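PDB 2ZWS: neutral ceramidase from Pseudomonas aeruginosa, which hydrolyses the N-acyl linkage of ceramides to release sphingosine and a free fatty acid, and also catalyses the reverse synthesis of ceramide. Local coordinates for residues Val46-Ala51 against Ala139-Gly144; Leu72-Arg77 against Asp128-Ser133; Tyr225-Asp230 against Arg275-Ala280; Ile600-Pro605 against Gly611-Arg616. All coordinates share one frame; numbering follows the deposited sequence.

Interaction 1 (Val46-Ala51 against Ala139-Gly144)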
# COMPACT_ATOMS: atom_id res chain seq x y z
N VAL A 46 -10.10 -13.26 -5.31
CA VAL A 46 -10.77 -14.37 -4.65
C VAL A 46 -10.43 -15.63 -5.41
O VAL A 46 -10.55 -15.64 -6.64
CB VAL A 46 -12.34 -14.18 -4.67
CG1 VAL A 46 -13.02 -15.39 -4.08
CG2 VAL A 46 -12.72 -12.95 -3.88
N ILE A 47 -10.01 -16.68 -4.70
CA ILE A 47 -9.69 -17.95 -5.36
C ILE A 47 -10.46 -19.06 -4.69
O ILE A 47 -10.50 -19.14 -3.47
CB ILE A 47 -8.17 -18.28 -5.25
CG1 ILE A 47 -7.33 -17.12 -5.77
CG2 ILE A 47 -7.85 -19.59 -6.01
CD1 ILE A 47 -5.85 -17.27 -5.41
N GLU A 48 -11.09 -19.92 -5.48
CA GLU A 48 -11.85 -21.04 -4.93
C GLU A 48 -11.40 -22.32 -5.58
O GLU A 48 -11.15 -22.36 -6.79
CB GLU A 48 -13.33 -20.92 -5.25
CG GLU A 48 -14.05 -19.74 -4.75
CD GLU A 48 -15.55 -20.00 -4.67
OE1 GLU A 48 -16.15 -20.60 -5.62
OE2 GLU A 48 -16.15 -19.60 -3.66
N GLU A 49 -11.33 -23.37 -4.79
CA GLU A 49 -10.97 -24.66 -5.33
C GLU A 49 -12.27 -25.24 -5.87
O GLU A 49 -13.27 -25.27 -5.17
CB GLU A 49 -10.38 -25.53 -4.22
CG GLU A 49 -9.37 -26.56 -4.68
CD GLU A 49 -9.01 -27.54 -3.57
OE1 GLU A 49 -9.03 -27.16 -2.35
OE2 GLU A 49 -8.70 -28.70 -3.94
N ALA A 50 -12.28 -25.68 -7.12
CA ALA A 50 -13.50 -26.28 -7.63
C ALA A 50 -13.85 -27.57 -6.83
O ALA A 50 -14.98 -28.01 -6.83
CB ALA A 50 -13.39 -26.54 -9.14
N ALA A 51 -12.88 -28.10 -6.07
CA ALA A 51 -12.99 -29.47 -5.48
C ALA A 51 -13.68 -29.92 -4.13
O ALA A 51 -14.34 -30.96 -4.21
CB ALA A 51 -11.65 -30.23 -5.66
N ALA A 139 -18.40 -11.16 -6.82
CA ALA A 139 -19.53 -11.09 -7.78
C ALA A 139 -19.07 -11.40 -9.22
O ALA A 139 -19.90 -11.49 -10.15
CB ALA A 139 -20.18 -9.71 -7.72
N ARG A 140 -17.76 -11.57 -9.40
CA ARG A 140 -17.18 -11.82 -10.72
C ARG A 140 -16.45 -13.17 -10.80
O ARG A 140 -15.59 -13.37 -11.65
CB ARG A 140 -16.24 -10.66 -11.12
CG ARG A 140 -16.98 -9.33 -11.30
CD ARG A 140 -16.04 -8.16 -11.34
NE ARG A 140 -16.73 -6.91 -11.67
CZ ARG A 140 -17.59 -6.26 -10.87
NH1 ARG A 140 -17.92 -6.75 -9.67
NH2 ARG A 140 -18.16 -5.14 -11.29
N LEU A 141 -16.84 -14.10 -9.94
CA LEU A 141 -16.20 -15.41 -9.96
C LEU A 141 -16.36 -16.09 -11.32
O LEU A 141 -17.44 -16.02 -11.93
CB LEU A 141 -16.69 -16.31 -8.82
CG LEU A 141 -16.09 -16.02 -7.43
CD1 LEU A 141 -16.95 -16.59 -6.32
CD2 LEU A 141 -14.68 -16.57 -7.34
N GLN A 142 -15.29 -16.71 -11.80
CA GLN A 142 -15.28 -17.39 -13.11
C GLN A 142 -14.31 -18.57 -13.06
O GLN A 142 -13.32 -18.53 -12.36
CB GLN A 142 -14.84 -16.41 -14.21
CG GLN A 142 -13.47 -15.78 -13.95
CD GLN A 142 -13.08 -14.75 -14.99
OE1 GLN A 142 -12.79 -13.59 -14.67
NE2 GLN A 142 -13.09 -15.15 -16.24
N PRO A 143 -14.57 -19.63 -13.84
CA PRO A 143 -13.63 -20.74 -13.89
C PRO A 143 -12.32 -20.37 -14.57
O PRO A 143 -12.31 -19.59 -15.52
CB PRO A 143 -14.36 -21.79 -14.75
CG PRO A 143 -15.40 -21.06 -15.45
CD PRO A 143 -15.76 -19.85 -14.68
N GLY A 144 -11.22 -20.94 -14.11
CA GLY A 144 -9.94 -20.63 -14.71
C GLY A 144 -8.81 -21.47 -14.19
O GLY A 144 -9.00 -22.44 -13.41
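In the large mixed sheet of the N-terminal catalytic region, the residue leading into strand 142-152, L141, packs on V46 and E48 of strand 41-49. The two strands are not direct neighbours: both pair antiparallel with strand 5-13, V46 and E48 through backbone bonds to G8 and R6, and Q142 through one to F7. L141, just ahead of its strand, therefore spans a gap of 7.7 Å between its CA and that of V46. Its chi1 of -78° sets CG opposite the carbonyl carbon, and its two methyl groups divide the work. CD2 meets CG1 of V46 at 3.8 Å, the closest approach of the contact, the two side chains crossing at about a right angle. V46 presents CG1 because that branch lies opposite its own backbone N (chi1 176°). CD1 of L141 turns to the end of E48 and comes within 4.0 Å of CD, with both carboxylate oxygens only slightly farther away. The same leucine also touches R55, and V46 packs on R55, V57 and Y86. The oxygens of the E48 carboxylate each have an arginine partner outside the two segments, OE1 in a salt bridge to R6 and OE2 in one to R55. A buried acid paired with two arginines would probably stay ionised. From L141 the carboxylate meets just a methyl group, so the leucine adds apolar packing and probably helps to shield the ion pairs from solvent, while the arginines supply the electrostatic balance.

Interaction 2 (Leu72-Arg77 against Asp128-Ser133)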
# COMPACT_ATOMS: atom_id res chain seq x y z
N LEU A 72 -8.87 -5.44 11.53
CA LEU A 72 -9.93 -5.84 12.47
C LEU A 72 -11.31 -5.39 11.98
O LEU A 72 -12.27 -6.13 12.09
CB LEU A 72 -9.64 -5.29 13.88
CG LEU A 72 -8.40 -5.89 14.55
CD1 LEU A 72 -8.07 -5.15 15.88
CD2 LEU A 72 -8.54 -7.40 14.79
N LYS A 73 -11.40 -4.16 11.46
CA LYS A 73 -12.68 -3.61 11.05
C LYS A 73 -13.12 -4.26 9.75
O LYS A 73 -14.30 -4.55 9.59
CB LYS A 73 -12.63 -2.09 10.93
CG LYS A 73 -13.98 -1.44 10.59
CD LYS A 73 -15.02 -1.61 11.73
CE LYS A 73 -16.10 -0.55 11.64
NZ LYS A 73 -15.48 0.82 11.57
N VAL A 74 -12.18 -4.48 8.83
CA VAL A 74 -12.54 -5.18 7.60
C VAL A 74 -13.11 -6.58 7.93
O VAL A 74 -14.14 -6.99 7.39
CB VAL A 74 -11.34 -5.27 6.62
CG1 VAL A 74 -11.59 -6.32 5.52
CG2 VAL A 74 -11.05 -3.89 5.99
N LEU A 75 -12.46 -7.31 8.82
CA LEU A 75 -12.96 -8.64 9.17
C LEU A 75 -14.34 -8.60 9.79
O LEU A 75 -15.20 -9.43 9.47
CB LEU A 75 -11.99 -9.36 10.10
CG LEU A 75 -10.75 -9.88 9.40
CD1 LEU A 75 -9.72 -10.28 10.44
CD2 LEU A 75 -11.11 -11.05 8.48
N ALA A 76 -14.57 -7.64 10.69
CA ALA A 76 -15.90 -7.51 11.29
C ALA A 76 -16.96 -7.24 10.22
O ALA A 76 -18.04 -7.83 10.26
CB ALA A 76 -15.90 -6.39 12.33
N ARG A 77 -16.64 -6.34 9.28
CA ARG A 77 -17.58 -5.99 8.21
C ARG A 77 -17.89 -7.19 7.33
O ARG A 77 -19.04 -7.40 6.93
CB ARG A 77 -17.01 -4.88 7.33
CG ARG A 77 -16.98 -3.52 8.00
CD ARG A 77 -18.40 -2.94 8.14
NE ARG A 77 -18.36 -1.50 8.31
CZ ARG A 77 -17.99 -0.87 9.43
NH1 ARG A 77 -17.61 -1.56 10.50
NH2 ARG A 77 -17.99 0.46 9.47
N ASP A 128 -13.88 0.74 3.99
CA ASP A 128 -15.04 0.57 3.09
C ASP A 128 -14.61 0.12 1.71
O ASP A 128 -15.28 -0.70 1.09
CB ASP A 128 -15.84 1.87 2.96
CG ASP A 128 -16.60 2.23 4.21
OD1 ASP A 128 -16.70 1.40 5.14
OD2 ASP A 128 -17.10 3.37 4.27
N GLY A 129 -13.53 0.69 1.19
CA GLY A 129 -13.06 0.31 -0.15
C GLY A 129 -12.46 -1.09 -0.21
O GLY A 129 -12.61 -1.80 -1.22
N ILE A 130 -11.78 -1.51 0.86
CA ILE A 130 -11.28 -2.89 0.90
C ILE A 130 -12.48 -3.85 0.84
O ILE A 130 -12.51 -4.82 0.04
CB ILE A 130 -10.43 -3.17 2.16
CG1 ILE A 130 -9.10 -2.42 2.03
CG2 ILE A 130 -10.21 -4.68 2.37
CD1 ILE A 130 -8.21 -2.38 3.32
N VAL A 131 -13.48 -3.59 1.67
CA VAL A 131 -14.67 -4.44 1.63
C VAL A 131 -15.33 -4.40 0.23
O VAL A 131 -15.68 -5.44 -0.32
CB VAL A 131 -15.67 -4.05 2.75
CG1 VAL A 131 -17.02 -4.82 2.60
CG2 VAL A 131 -15.05 -4.29 4.13
N ARG A 132 -15.44 -3.22 -0.37
CA ARG A 132 -16.07 -3.11 -1.70
C ARG A 132 -15.27 -3.89 -2.74
O ARG A 132 -15.81 -4.51 -3.63
CB ARG A 132 -16.14 -1.64 -2.08
CG ARG A 132 -17.01 -1.34 -3.30
CD ARG A 132 -17.03 0.21 -3.64
NE ARG A 132 -17.00 1.03 -2.43
CZ ARG A 132 -16.00 1.83 -2.04
NH1 ARG A 132 -14.91 2.05 -2.82
NH2 ARG A 132 -16.12 2.46 -0.87
N SER A 133 -13.94 -3.91 -2.60
CA SER A 133 -13.11 -4.65 -3.60
C SER A 133 -13.41 -6.16 -3.54
O SER A 133 -13.47 -6.84 -4.59
CB SER A 133 -11.61 -4.34 -3.44
OG SER A 133 -11.08 -4.98 -2.31
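V74 and R77 face I130 and V131 through aliphatic groups alone, and the flat groups stand at the margins of this helix pair. The guanidinium of R132 folds back along its own helix, with CA of G129 3.4 Å above one face near the rim and O of D128 over the same group. Its NH1 is engaged elsewhere, by E556 and the backbone O of D13. The carboxylate of D128 and the guanidinium of R77 approach without meeting: OD1 of D128 and NE of R77 are 4.6 Å apart, so any attraction is probably long-range, and R77 adopts a second conformer. The packed centre is apolar. CG2 of I130 fits against both methyls of V74, 3.8 Å from CG2 and as far from CG1. I130 can offer this branch because CG2 lies opposite its backbone N; CD1 also skirts CG2 of V74. V131 adds CG2, which lies 3.8 Å from CB of R77 and 4.2 Å from CG1 of V74, so the start of the arginine chain serves as a hydrocarbon surface. The axes of the two short segments approach to 9.6 Å with a crossing angle of -45°. OG of S133 donates to O of I130 at 2.8 Å, within its own helix. Helix 120-138 is thus sandwiched: V127 extends its contact with V74 and K73 of helix 68-81, while I130 and S133 rest on A42 of strand 41-49, and S133 also on A12 of strand 5-13.

Interaction 3 (Tyr225-Asp230 against Arg275-Ala280)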
# COMPACT_ATOMS: atom_id res chain seq x y z
N TYR A 225 -1.26 0.46 -12.95
CA TYR A 225 -2.02 1.33 -13.85
C TYR A 225 -1.54 1.08 -15.27
O TYR A 225 -2.35 0.95 -16.18
CB TYR A 225 -1.76 2.79 -13.50
CG TYR A 225 -2.39 3.78 -14.45
CD1 TYR A 225 -1.64 4.38 -15.46
CD2 TYR A 225 -3.75 4.12 -14.33
CE1 TYR A 225 -2.24 5.31 -16.32
CE2 TYR A 225 -4.33 5.04 -15.17
CZ TYR A 225 -3.57 5.61 -16.18
OH TYR A 225 -4.13 6.55 -17.03
N HIS A 226 -0.22 1.01 -15.48
CA HIS A 226 0.26 0.79 -16.84
C HIS A 226 -0.33 -0.53 -17.40
O HIS A 226 -0.78 -0.58 -18.55
CB HIS A 226 1.79 0.78 -16.86
CG HIS A 226 2.37 0.60 -18.22
ND1 HIS A 226 2.27 1.57 -19.20
CD2 HIS A 226 3.07 -0.42 -18.77
CE1 HIS A 226 2.88 1.14 -20.30
NE2 HIS A 226 3.38 -0.06 -20.06
N TRP A 227 -0.32 -1.60 -16.60
CA TRP A 227 -0.87 -2.87 -17.09
C TRP A 227 -2.37 -2.79 -17.38
O TRP A 227 -2.84 -3.23 -18.44
CB TRP A 227 -0.59 -4.01 -16.10
CG TRP A 227 -0.50 -5.38 -16.74
CD1 TRP A 227 -1.09 -5.80 -17.93
CD2 TRP A 227 0.19 -6.52 -16.21
NE1 TRP A 227 -0.76 -7.13 -18.15
CE2 TRP A 227 0.01 -7.59 -17.12
CE3 TRP A 227 0.96 -6.73 -15.05
CZ2 TRP A 227 0.58 -8.86 -16.91
CZ3 TRP A 227 1.51 -8.00 -14.84
CH2 TRP A 227 1.32 -9.04 -15.76
N GLU A 228 -3.12 -2.27 -16.41
CA GLU A 228 -4.58 -2.21 -16.51
C GLU A 228 -5.09 -1.24 -17.59
O GLU A 228 -6.04 -1.55 -18.32
CB GLU A 228 -5.19 -1.82 -15.17
CG GLU A 228 -4.96 -2.87 -14.10
CD GLU A 228 -5.26 -2.40 -12.67
OE1 GLU A 228 -5.30 -3.29 -11.78
OE2 GLU A 228 -5.46 -1.17 -12.44
N HIS A 229 -4.45 -0.08 -17.66
CA HIS A 229 -4.92 1.04 -18.49
C HIS A 229 -4.23 1.10 -19.85
O HIS A 229 -4.88 1.40 -20.84
CB HIS A 229 -4.72 2.35 -17.74
CG HIS A 229 -5.21 3.57 -18.46
ND1 HIS A 229 -4.39 4.30 -19.31
CD2 HIS A 229 -6.40 4.21 -18.44
CE1 HIS A 229 -5.06 5.33 -19.79
NE2 HIS A 229 -6.28 5.31 -19.28
N ASP A 230 -2.91 0.87 -19.89
CA ASP A 230 -2.16 1.08 -21.14
C ASP A 230 -1.93 -0.22 -21.92
O ASP A 230 -1.73 -0.18 -23.14
CB ASP A 230 -0.79 1.75 -20.88
CG ASP A 230 -0.89 3.10 -20.14
OD1 ASP A 230 0.10 3.41 -19.42
OD2 ASP A 230 -1.91 3.83 -20.29
N ARG A 275 9.98 -0.63 -15.01
CA ARG A 275 10.96 -1.72 -14.87
C ARG A 275 10.32 -2.95 -14.23
O ARG A 275 10.50 -4.08 -14.69
CB ARG A 275 12.19 -1.26 -14.08
CG ARG A 275 13.03 -0.28 -14.88
CD ARG A 275 14.19 0.24 -14.09
NE ARG A 275 14.81 1.35 -14.81
CZ ARG A 275 15.90 2.01 -14.43
NH1 ARG A 275 16.54 1.71 -13.31
NH2 ARG A 275 16.34 3.02 -15.19
N GLN A 276 9.46 -2.70 -13.23
CA GLN A 276 8.74 -3.80 -12.56
C GLN A 276 7.71 -4.40 -13.49
O GLN A 276 7.60 -5.63 -13.59
CB GLN A 276 8.05 -3.32 -11.28
CG GLN A 276 9.07 -2.92 -10.22
CD GLN A 276 8.41 -2.31 -9.03
OE1 GLN A 276 7.93 -3.03 -8.17
NE2 GLN A 276 8.35 -0.98 -8.98
N PHE A 277 6.94 -3.54 -14.16
CA PHE A 277 5.95 -4.00 -15.10
C PHE A 277 6.57 -4.91 -16.15
O PHE A 277 6.02 -5.97 -16.47
CB PHE A 277 5.26 -2.84 -15.83
CG PHE A 277 4.54 -3.30 -17.05
CD1 PHE A 277 3.32 -3.96 -16.94
CD2 PHE A 277 5.13 -3.20 -18.30
CE1 PHE A 277 2.67 -4.50 -18.08
CE2 PHE A 277 4.49 -3.71 -19.43
CZ PHE A 277 3.27 -4.38 -19.33
N ALA A 278 7.71 -4.49 -16.72
CA ALA A 278 8.26 -5.20 -17.88
C ALA A 278 8.62 -6.63 -17.48
O ALA A 278 8.35 -7.59 -18.20
CB ALA A 278 9.43 -4.47 -18.48
N LYS A 279 9.18 -6.77 -16.28
CA LYS A 279 9.54 -8.09 -15.79
C LYS A 279 8.32 -8.95 -15.50
O LYS A 279 8.30 -10.15 -15.82
CB LYS A 279 10.49 -8.01 -14.58
CG LYS A 279 11.12 -9.37 -14.18
CD LYS A 279 12.06 -9.85 -15.29
CE LYS A 279 12.73 -11.18 -15.02
NZ LYS A 279 13.79 -11.28 -16.07
N ALA A 280 7.28 -8.34 -14.89
CA ALA A 280 6.06 -9.09 -14.54
C ALA A 280 5.39 -9.59 -15.81
O ALA A 280 4.97 -10.73 -15.87
CB ALA A 280 5.10 -8.20 -13.75
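H226, W227 and F277 all swing their rings opposite the backbone N, and chi1 of 164° at F277 brings its phenyl against the other two, one at its face and one at its edge. H226, with chi1 of -178°, aims its edge at the phenyl: CD2 lies over one face of F277, 3.5 Å from CD2 of that ring, and the centroids are 4.7 Å apart. F277 in turn is the edge partner of W227, for its CE1 sits over a face of the indole, 3.6 Å from CG. In both pairs the planes stand at 85°. Beyond the phenylalanine, CB of A280 meets CZ3 of W227 at 3.8 Å. The imidazole of H226 is steadied from within its helix: ND1 donates at 2.9 Å to the anti lone pair of OD1 of D230. H229 grips the other oxygen, ND1 to OD2 at 2.7 Å. W227 continues inward onto F241 and A197 of neighbouring strands, and Y225 bonds D581, a magnesium ligand. Two consecutive T-shaped (edge-to-face) stacks make this a helix-helix aromatic cluster, which joins helices 218-231 and 265-286 over the catalytic region's sheet.

Interaction 4 (Ile600-Pro605 against Gly611-Arg616); sequences ISWSIP and GHYYIR
W602 and Y613 form the aromatic half of a tightly packed interface whose other half is I600 against I615. CH2 of W602 stands over one face of the Y613 ring, towards its rim, and lies 3.9 Å from CE1 of that tyrosine. The rings are inclined at 50°, neither stacked nor edge-to-face, with centroids 5.3 Å apart. A chi1 of -178° carries the indole across the gap, and CG1 of I604 covers one of its faces from 3.7 Å above the plane. The indole also lies about 4 Å from the side chain of T584, a magnesium ligand. Alongside, CG2 of I600 touches CG2 of I615 at 3.8 Å, the two isoleucines running side by side with their ends pointing opposite ways. Here the backbones remain 8.3 Å apart, CA of I600 to CA of I615, as befits facing sheets of a beta-sandwich. The outer side is looser: Y614, partly exposed, points away onto strand 560-566, as does R616, which is exposed. The phenol of Y613 finds its partner in O of E609, within the short connection joining the strands. The interface between the segments is thus wholly apolar, and its cohesion probably comes from burial and van der Waals packing.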
# COMPACT_ATOMS: atom_id res chain seq x y z
N ILE A 600 -6.24 22.08 -12.31
CA ILE A 600 -6.32 20.79 -12.99
C ILE A 600 -5.46 20.85 -14.24
O ILE A 600 -5.51 21.81 -15.02
CB ILE A 600 -7.77 20.45 -13.32
CG1 ILE A 600 -8.54 20.13 -12.04
CG2 ILE A 600 -7.83 19.31 -14.33
CD1 ILE A 600 -10.04 20.32 -12.16
N SER A 601 -4.64 19.83 -14.42
CA SER A 601 -3.81 19.80 -15.61
C SER A 601 -3.95 18.49 -16.34
O SER A 601 -4.28 17.45 -15.73
CB SER A 601 -2.35 20.04 -15.25
OG SER A 601 -1.87 19.02 -14.40
N TRP A 602 -3.69 18.55 -17.64
CA TRP A 602 -3.71 17.38 -18.51
C TRP A 602 -2.50 17.44 -19.42
O TRP A 602 -2.37 18.37 -20.23
CB TRP A 602 -5.00 17.37 -19.33
CG TRP A 602 -5.16 16.16 -20.25
CD1 TRP A 602 -4.79 14.87 -19.98
CD2 TRP A 602 -5.77 16.15 -21.56
NE1 TRP A 602 -5.14 14.05 -21.06
CE2 TRP A 602 -5.72 14.81 -22.03
CE3 TRP A 602 -6.33 17.14 -22.39
CZ2 TRP A 602 -6.23 14.42 -23.29
CZ3 TRP A 602 -6.86 16.74 -23.66
CH2 TRP A 602 -6.80 15.39 -24.08
N SER A 603 -1.61 16.46 -19.30
CA SER A 603 -0.51 16.33 -20.24
C SER A 603 -0.99 15.44 -21.37
O SER A 603 -1.24 14.25 -21.16
CB SER A 603 0.70 15.75 -19.52
OG SER A 603 1.12 16.65 -18.49
N ILE A 604 -1.13 16.01 -22.57
CA ILE A 604 -1.79 15.33 -23.69
C ILE A 604 -0.86 14.27 -24.25
O ILE A 604 0.20 14.61 -24.79
CB ILE A 604 -2.18 16.35 -24.81
CG1 ILE A 604 -3.09 17.45 -24.27
CG2 ILE A 604 -2.87 15.63 -25.97
CD1 ILE A 604 -3.03 18.73 -25.07
N PRO A 605 -1.22 12.97 -24.08
CA PRO A 605 -0.29 11.90 -24.45
C PRO A 605 -0.31 11.55 -25.94
O PRO A 605 -1.29 11.84 -26.62
CB PRO A 605 -0.81 10.71 -23.64
CG PRO A 605 -2.28 10.91 -23.63
CD PRO A 605 -2.46 12.44 -23.48
N GLY A 611 -9.03 17.14 -32.22
CA GLY A 611 -10.43 17.53 -32.04
C GLY A 611 -10.62 18.54 -30.92
O GLY A 611 -9.67 19.21 -30.52
N HIS A 612 -11.85 18.64 -30.44
CA HIS A 612 -12.20 19.60 -29.40
C HIS A 612 -12.49 18.93 -28.06
O HIS A 612 -13.14 17.88 -28.00
CB HIS A 612 -13.38 20.46 -29.87
CG HIS A 612 -13.04 21.33 -31.03
ND1 HIS A 612 -13.19 20.93 -32.34
CD2 HIS A 612 -12.49 22.57 -31.09
CE1 HIS A 612 -12.78 21.89 -33.15
NE2 HIS A 612 -12.35 22.90 -32.42
N TYR A 613 -11.99 19.56 -26.99
CA TYR A 613 -12.05 19.01 -25.65
C TYR A 613 -12.42 20.11 -24.65
O TYR A 613 -12.24 21.29 -24.94
CB TYR A 613 -10.68 18.46 -25.26
CG TYR A 613 -10.23 17.25 -26.05
CD1 TYR A 613 -10.39 15.97 -25.52
CD2 TYR A 613 -9.64 17.38 -27.32
CE1 TYR A 613 -9.98 14.84 -26.22
CE2 TYR A 613 -9.23 16.25 -28.04
CZ TYR A 613 -9.41 14.98 -27.48
OH TYR A 613 -9.02 13.85 -28.16
N TYR A 614 -12.91 19.72 -23.48
CA TYR A 614 -12.98 20.67 -22.38
C TYR A 614 -12.73 19.94 -21.07
O TYR A 614 -12.67 18.72 -21.04
CB TYR A 614 -14.31 21.42 -22.36
CG TYR A 614 -15.55 20.59 -22.07
CD1 TYR A 614 -16.30 20.03 -23.11
CD2 TYR A 614 -16.00 20.43 -20.77
CE1 TYR A 614 -17.45 19.29 -22.85
CE2 TYR A 614 -17.16 19.72 -20.50
CZ TYR A 614 -17.87 19.14 -21.54
OH TYR A 614 -19.02 18.44 -21.26
N ILE A 615 -12.56 20.69 -19.99
CA ILE A 615 -12.31 20.08 -18.68
C ILE A 615 -13.46 20.44 -17.73
O ILE A 615 -13.87 21.60 -17.63
CB ILE A 615 -10.92 20.51 -18.13
CG1 ILE A 615 -9.80 19.87 -18.98
CG2 ILE A 615 -10.76 20.12 -16.64
CD1 ILE A 615 -8.40 20.40 -18.70
N ARG A 616 -14.00 19.42 -17.06
CA ARG A 616 -15.03 19.60 -16.05
C ARG A 616 -14.46 19.34 -14.65
O ARG A 616 -13.68 18.38 -14.44
CB ARG A 616 -16.21 18.67 -16.34
CG ARG A 616 -17.39 18.84 -15.44
CD ARG A 616 -18.63 18.20 -16.05
NE ARG A 616 -19.76 18.29 -15.12
CZ ARG A 616 -20.98 17.86 -15.38
NH1 ARG A 616 -21.94 17.99 -14.47
NH2 ARG A 616 -21.24 17.28 -16.55

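How the interactions relate
Interactions 1, 2 and 3 belong to the N-terminal catalytic region, and interaction 4 to the C-terminal beta-sandwich. Residues 72-77 and 128-133 fall in the chain between the two segments of interaction 1, and helix 120-138 is followed by strand 142-152; the centres of interactions 1 and 2 are about 20 Å apart. Interaction 3 follows, its centre about 24 Å from that of interaction 1, on helices packed near the same large sheet. Interaction 4 comes last, its centre about 40 Å from that of interaction 1, yet its nearest atoms lie about 7 Å from those of interaction 3. Both lie near the magnesium site, where H37 and the C-terminal D579, D581 and T584 bind one ion.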